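Local coordinates for tyrosine-protein phosphatase non-receptor type 18 (Homo sapiens, PDB 2OC3), which removes phosphate from phosphotyrosine in proteins, among them autophosphorylated tyrosine kinases, through the catalytic domain described here, at residues A104-Q109 with P226-V231; L177-V182 with S190-Q195. All blocks are in the same frame, centred on the assembly; numbering follows the deposited sequence.

Overall arrangement
Both contacts pair strands of the one mixed sheet that forms the core of this tyrosine phosphatase domain. Contact 1 is a parallel pairing near the middle of the chain, its centre about 6 Å from the chain centre; contact 2 is an antiparallel hairpin further across the sheet. Strand 130-133 lies between strands 229-232 and 187-196 and so bridges the two. The centres of the two contacts are about 15 Å apart, nearest atoms about 7 Å, and contact 2 is nested in the loop that contact 1 closes. Segment 226-231 leads towards Cys233, the predicted nucleophile, whose side chain is about 7 Å from that of Val231. The side chain of Gln195 in contact 2 is about 10 Å from that of Cys233.

Contact 1 of 2, residues A104-Q109 with P226-V231; sequences AYIATQ and PEPLCV
The ring of Tyr105 has Leu229 CD1 and Val231 CG2 placed obliquely to it, while CB of the preceding Ala104 sits 3.8 Å above one face, offset toward the rim. Tyr105 and Leu229 run side by side, pointing the same way, with Tyr105 CE1 4.0 Å from Leu229 CD1. Helix 238-254 packs on this face of the sheet: Cys244 and Tyr248 touch the Tyr105 side chain, and Asp247 OD2 is hydrogen-bonded to Tyr105 OH.

Beneath these side chains, strands 104-108 and 229-231 run parallel, joined by four backbone bonds. Leu229 N donates to Ala104 O at 3.0 Å, Ile106 N to Leu229 O at 2.8 Å, Val231 N to Ile106 O with a nearly linear N-H...O angle of 177°, and Thr108 N to Val231 O at 3.1 Å. Ala104 and Tyr105 both face Ile96 on strand 93-97, a classic beta bulge on the other flank of this strand.

The reverse face carries Ile106 and Cys230. Ile106 CD1, anti to CA (chi2 174°), meets Pro228 CG at 3.7 Å, and the two side chains lie side by side. Further along, the methyl CG2 of Thr108 comes within 4.1 Å of Cys230 SG; Leu122 of helix 116-125 packs against Ile106 and Cys230.

The four bonds thus join strand 104-108 to the strand whose continuation carries Cys233, the predicted nucleophile, with mainly apolar side chains on both faces. The backbone of Cys230 bonds instead to Val130 and Leu132, so the pairing passes on to strand 130-133.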
loop_
_atom_site.group_PDB
_atom_site.type_symbol
_atom_site.label_atom_id
_atom_site.label_comp_id
_atom_site.label_asym_id
_atom_site.label_seq_id
_atom_site.Cartn_x
_atom_site.Cartn_y
_atom_site.Cartn_z
ATOM N N ALA A 104 -3.502 -6.150 -8.465
ATOM C CA ALA A 104 -3.085 -6.934 -7.328
ATOM C C ALA A 104 -2.969 -6.128 -6.038
ATOM O O ALA A 104 -3.042 -6.710 -4.938
ATOM C CB ALA A 104 -1.763 -7.630 -7.631
ATOM N N TYR A 105 -2.799 -4.817 -6.155
ATOM C CA TYR A 105 -2.702 -3.925 -4.997
ATOM C C TYR A 105 -3.581 -2.737 -5.183
ATOM O O TYR A 105 -3.726 -2.187 -6.282
ATOM C CB TYR A 105 -1.275 -3.423 -4.816
ATOM C CG TYR A 105 -0.234 -4.507 -4.940
ATOM C CD1 TYR A 105 0.043 -5.347 -3.875
ATOM C CD2 TYR A 105 0.411 -4.738 -6.150
ATOM C CE1 TYR A 105 0.943 -6.385 -4.012
ATOM C CE2 TYR A 105 1.337 -5.766 -6.299
ATOM C CZ TYR A 105 1.592 -6.608 -5.236
ATOM O OH TYR A 105 2.498 -7.660 -5.442
ATOM N N ILE A 106 -4.093 -2.237 -4.056
ATOM C CA ILE A 106 -4.656 -0.885 -3.999
ATOM C C ILE A 106 -3.769 -0.126 -3.049
ATOM O O ILE A 106 -3.662 -0.550 -1.885
ATOM C CB ILE A 106 -6.082 -0.845 -3.465
ATOM C CG1 ILE A 106 -6.991 -1.523 -4.472
ATOM C CG2 ILE A 106 -6.489 0.666 -3.241
ATOM C CD1 ILE A 106 -8.415 -1.708 -4.056
ATOM N N ALA A 107 -3.092 0.910 -3.528
ATOM C CA ALA A 107 -2.201 1.789 -2.736
ATOM C C ALA A 107 -2.990 3.041 -2.428
ATOM O O ALA A 107 -3.425 3.748 -3.322
ATOM C CB ALA A 107 -0.955 2.135 -3.548
ATOM N N THR A 108 -3.219 3.322 -1.161
ATOM C CA THR A 108 -4.061 4.446 -0.790
ATOM C C THR A 108 -3.464 5.190 0.408
ATOM O O THR A 108 -2.473 4.740 1.002
ATOM C CB THR A 108 -5.534 3.961 -0.560
ATOM O OG1 THR A 108 -6.478 5.059 -0.420
ATOM C CG2 THR A 108 -5.675 3.063 0.687
ATOM N N GLN A 109 -4.038 6.350 0.724
ATOM C CA GLN A 109 -3.543 7.121 1.874
ATOM C C GLN A 109 -4.172 6.632 3.183
ATOM O O GLN A 109 -5.195 5.949 3.221
ATOM C CB GLN A 109 -3.897 8.596 1.663
ATOM C CG GLN A 109 -5.356 8.944 1.813
ATOM C CD GLN A 109 -5.689 10.411 1.599
ATOM O OE1 GLN A 109 -4.893 11.203 1.085
ATOM N NE2 GLN A 109 -6.922 10.749 1.967
ATOM N N PRO A 226 -8.185 -13.443 -6.545
ATOM C CA PRO A 226 -7.651 -12.265 -7.187
ATOM C C PRO A 226 -7.875 -10.949 -6.460
ATOM O O PRO A 226 -7.476 -9.931 -6.992
ATOM C CB PRO A 226 -8.435 -12.234 -8.494
ATOM C CG PRO A 226 -9.792 -12.701 -8.085
ATOM C CD PRO A 226 -9.557 -13.725 -7.014
ATOM N N GLU A 227 -8.553 -10.950 -5.310
ATOM C CA GLU A 227 -8.852 -9.685 -4.621
ATOM C C GLU A 227 -7.550 -8.959 -4.263
ATOM O O GLU A 227 -6.580 -9.585 -3.869
ATOM C CB GLU A 227 -9.719 -9.897 -3.369
ATOM C CG GLU A 227 -11.062 -10.586 -3.651
ATOM C CD GLU A 227 -11.009 -12.124 -3.607
ATOM O OE1 GLU A 227 -9.927 -12.734 -3.406
ATOM O OE2 GLU A 227 -12.090 -12.729 -3.789
ATOM N N PRO A 228 -7.541 -7.645 -4.427
ATOM C CA PRO A 228 -6.314 -6.899 -4.199
ATOM C C PRO A 228 -5.990 -6.784 -2.694
ATOM O O PRO A 228 -6.891 -6.812 -1.863
ATOM C CB PRO A 228 -6.648 -5.531 -4.785
ATOM C CG PRO A 228 -8.074 -5.376 -4.574
ATOM C CD PRO A 228 -8.631 -6.760 -4.851
ATOM N N LEU A 229 -4.708 -6.729 -2.404
ATOM C CA LEU A 229 -4.230 -6.321 -1.087
ATOM C C LEU A 229 -4.440 -4.823 -0.996
ATOM O O LEU A 229 -4.158 -4.099 -1.952
ATOM C CB LEU A 229 -2.756 -6.640 -0.905
ATOM C CG LEU A 229 -2.308 -8.100 -0.905
ATOM C CD1 LEU A 229 -0.809 -8.187 -0.865
ATOM C CD2 LEU A 229 -2.862 -8.815 0.298
ATOM N N CYS A 230 -4.876 -4.337 0.151
ATOM C CA CYS A 230 -5.018 -2.891 0.407
ATOM C C CYS A 230 -3.803 -2.460 1.224
ATOM O O CYS A 230 -3.600 -2.941 2.334
ATOM C CB CYS A 230 -6.284 -2.616 1.169
ATOM S SG CYS A 230 -6.480 -0.825 1.494
ATOM N N VAL A 231 -2.972 -1.596 0.660
ATOM C CA VAL A 231 -1.694 -1.192 1.268
ATOM C C VAL A 231 -1.722 0.306 1.463
ATOM O O VAL A 231 -2.058 1.045 0.533
ATOM C CB VAL A 231 -0.483 -1.622 0.419
ATOM C CG1 VAL A 231 0.827 -1.350 1.174
ATOM C CG2 VAL A 231 -0.569 -3.140 -0.004
#

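Contact 2 of 2, residues L177-V182 with S190-Q195; sequences LRTLKV and SVYQLQ
Gln195 OE1 is gripped end-on by both terminal nitrogens of Arg178, NH1 at 2.9 Å and NH2 at 3.1 Å, and it also accepts from a water. The oxygen lies in the guanidinium plane, although the Gln195 amide is turned 46° against that plane. NH1 has a second acceptor in Gln193 OE1 at 2.8 Å, so two glutamines of one strand hold a single arginine of the other in this antiparallel beta hairpin of the phosphatase sheet.

The Arg178 chain is extended from CG to NE and lies alongside Gln193, with CD 3.3 Å from Gln193 OE1. Beyond the hairpin, NE forms a salt bridge with Glu168 and Trp149 makes a cation-pi contact with the group, which should fix its rotation. Gln193 NE2 bonds to Tyr148 OH and Gln195 NE2 to Cys135 O. An alanine in place of Arg178 would probably leave Glu168 without this mate and the two OE1 atoms without their guanidinium donors, each amide then held mainly through NE2. On this same face, toward the hairpin turn, Val182 CG2 packs on Val191 CG2.

Backbone bonds join Arg178 with Gln193 and Leu180 with Val191, each in both directions, as hydrogen-bonded pairs. On the opposite face Thr179 lies beside Tyr192, OG1 3.4 Å from CE1, oblique to the ring. Leu177 CD1 meets Leu194 CD2 at 3.7 Å as well as the Tyr192 ring; Leu221 of helix 209-222 touches both Leu177 and Tyr192. A water joins Leu180 O to Ser190 OG, lying 2.7 Å from that hydroxyl oxygen.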
loop_
_atom_site.group_PDB
_atom_site.type_symbol
_atom_site.label_atom_id
_atom_site.label_comp_id
_atom_site.label_asym_id
_atom_site.label_seq_id
_atom_site.Cartn_x
_atom_site.Cartn_y
_atom_site.Cartn_z
ATOM N N LEU A 177 -1.231 -7.833 14.253
ATOM C CA LEU A 177 -2.269 -8.431 13.397
ATOM C C LEU A 177 -3.586 -8.294 14.111
ATOM O O LEU A 177 -3.769 -8.860 15.180
ATOM C CB LEU A 177 -1.990 -9.895 13.141
ATOM C CG LEU A 177 -3.069 -10.673 12.342
ATOM C CD1 LEU A 177 -3.302 -10.149 10.954
ATOM C CD2 LEU A 177 -2.755 -12.179 12.256
ATOM N N ARG A 178 -4.548 -7.553 13.530
ATOM C CA ARG A 178 -5.889 -7.440 14.009
ATOM C C ARG A 178 -6.845 -8.237 13.143
ATOM O O ARG A 178 -6.803 -8.163 11.920
ATOM C CB ARG A 178 -6.343 -5.984 14.058
ATOM C CG ARG A 178 -5.432 -5.057 14.870
ATOM C CD ARG A 178 -6.071 -3.736 15.196
ATOM N NE ARG A 178 -5.200 -2.931 16.070
ATOM C CZ ARG A 178 -4.202 -2.180 15.622
ATOM N NH1 ARG A 178 -3.978 -2.044 14.341
ATOM N NH2 ARG A 178 -3.410 -1.516 16.471
ATOM N N THR A 179 -7.729 -8.987 13.775
ATOM C CA THR A 179 -8.750 -9.745 13.113
ATOM C C THR A 179 -10.018 -8.942 13.334
ATOM O O THR A 179 -10.446 -8.723 14.495
ATOM C CB THR A 179 -8.891 -11.139 13.773
ATOM O OG1 THR A 179 -7.608 -11.795 13.748
ATOM C CG2 THR A 179 -9.933 -11.985 13.048
ATOM N N LEU A 180 -10.618 -8.472 12.237
ATOM C CA LEU A 180 -11.751 -7.598 12.295
ATOM C C LEU A 180 -12.959 -8.301 11.707
ATOM O O LEU A 180 -12.823 -9.115 10.792
ATOM C CB LEU A 180 -11.491 -6.344 11.446
ATOM C CG LEU A 180 -10.263 -5.536 11.812
ATOM C CD1 LEU A 180 -10.079 -4.306 10.855
ATOM C CD2 LEU A 180 -10.388 -5.044 13.257
ATOM N N LYS A 181 -14.131 -7.938 12.221
ATOM C CA LYS A 181 -15.421 -8.303 11.626
ATOM C C LYS A 181 -15.974 -6.996 11.102
ATOM O O LYS A 181 -16.098 -6.035 11.871
ATOM C CB LYS A 181 -16.401 -8.919 12.645
ATOM C CG LYS A 181 -17.818 -9.089 12.064
ATOM C CD LYS A 181 -18.713 -9.989 12.904
ATOM C CE LYS A 181 -18.847 -9.442 14.268
ATOM N NZ LYS A 181 -19.933 -10.177 15.044
ATOM N N VAL A 182 -16.286 -6.949 9.806
ATOM C CA VAL A 182 -16.798 -5.732 9.149
ATOM C C VAL A 182 -18.217 -6.085 8.676
ATOM O O VAL A 182 -18.415 -7.058 7.929
ATOM C CB VAL A 182 -15.931 -5.329 7.971
ATOM C CG1 VAL A 182 -16.514 -4.104 7.322
ATOM C CG2 VAL A 182 -14.484 -5.140 8.435
ATOM N N SER A 190 -14.804 -11.170 7.394
ATOM C CA SER A 190 -13.538 -11.074 8.080
ATOM C C SER A 190 -12.555 -10.258 7.240
ATOM O O SER A 190 -12.303 -10.555 6.082
ATOM C CB SER A 190 -12.932 -12.450 8.335
ATOM O OG SER A 190 -13.730 -13.187 9.236
ATOM N N VAL A 191 -11.924 -9.300 7.909
ATOM C CA VAL A 191 -10.838 -8.509 7.300
ATOM C C VAL A 191 -9.683 -8.528 8.293
ATOM O O VAL A 191 -9.872 -8.254 9.487
ATOM C CB VAL A 191 -11.247 -7.073 6.982
ATOM C CG1 VAL A 191 -10.047 -6.273 6.440
ATOM C CG2 VAL A 191 -12.405 -7.093 5.935
ATOM N N TYR A 192 -8.518 -8.936 7.817
ATOM C CA TYR A 192 -7.296 -8.895 8.605
ATOM C C TYR A 192 -6.533 -7.633 8.325
ATOM O O TYR A 192 -6.379 -7.278 7.141
ATOM C CB TYR A 192 -6.429 -10.106 8.277
ATOM C CG TYR A 192 -7.046 -11.430 8.757
ATOM C CD1 TYR A 192 -6.841 -11.851 10.057
ATOM C CD2 TYR A 192 -7.830 -12.213 7.942
ATOM C CE1 TYR A 192 -7.405 -13.037 10.547
ATOM C CE2 TYR A 192 -8.424 -13.429 8.420
ATOM C CZ TYR A 192 -8.176 -13.817 9.728
ATOM O OH TYR A 192 -8.734 -15.002 10.233
ATOM N N GLN A 193 -6.038 -6.991 9.377
ATOM C CA GLN A 193 -5.190 -5.796 9.244
ATOM C C GLN A 193 -3.852 -6.024 9.901
ATOM O O GLN A 193 -3.782 -6.389 11.090
ATOM C CB GLN A 193 -5.860 -4.603 9.898
ATOM C CG GLN A 193 -5.091 -3.270 9.759
ATOM C CD GLN A 193 -5.103 -2.417 11.005
ATOM O OE1 GLN A 193 -5.383 -2.908 12.092
ATOM N NE2 GLN A 193 -4.846 -1.118 10.854
ATOM N N LEU A 194 -2.795 -5.856 9.125
ATOM C CA LEU A 194 -1.466 -5.929 9.633
ATOM C C LEU A 194 -0.928 -4.528 9.747
ATOM O O LEU A 194 -1.057 -3.776 8.793
ATOM C CB LEU A 194 -0.587 -6.742 8.723
ATOM C CG LEU A 194 -0.811 -8.256 8.697
ATOM C CD1 LEU A 194 -0.480 -8.911 7.321
ATOM C CD2 LEU A 194 -0.027 -8.908 9.804
ATOM N N GLN A 195 -0.359 -4.169 10.894
ATOM C CA GLN A 195 0.132 -2.815 11.112
ATOM C C GLN A 195 1.584 -2.883 11.520
ATOM O O GLN A 195 1.939 -3.571 12.460
ATOM C CB GLN A 195 -0.670 -2.078 12.194
ATOM C CG GLN A 195 -0.246 -0.585 12.262
ATOM C CD GLN A 195 -0.875 0.203 13.378
ATOM O OE1 GLN A 195 -1.696 -0.311 14.152
ATOM N NE2 GLN A 195 -0.483 1.485 13.471
HETATM O O HOH W 1 -2.167 0.938 16.677
HETATM O O HOH W 2 -13.525 -11.911 11.558
#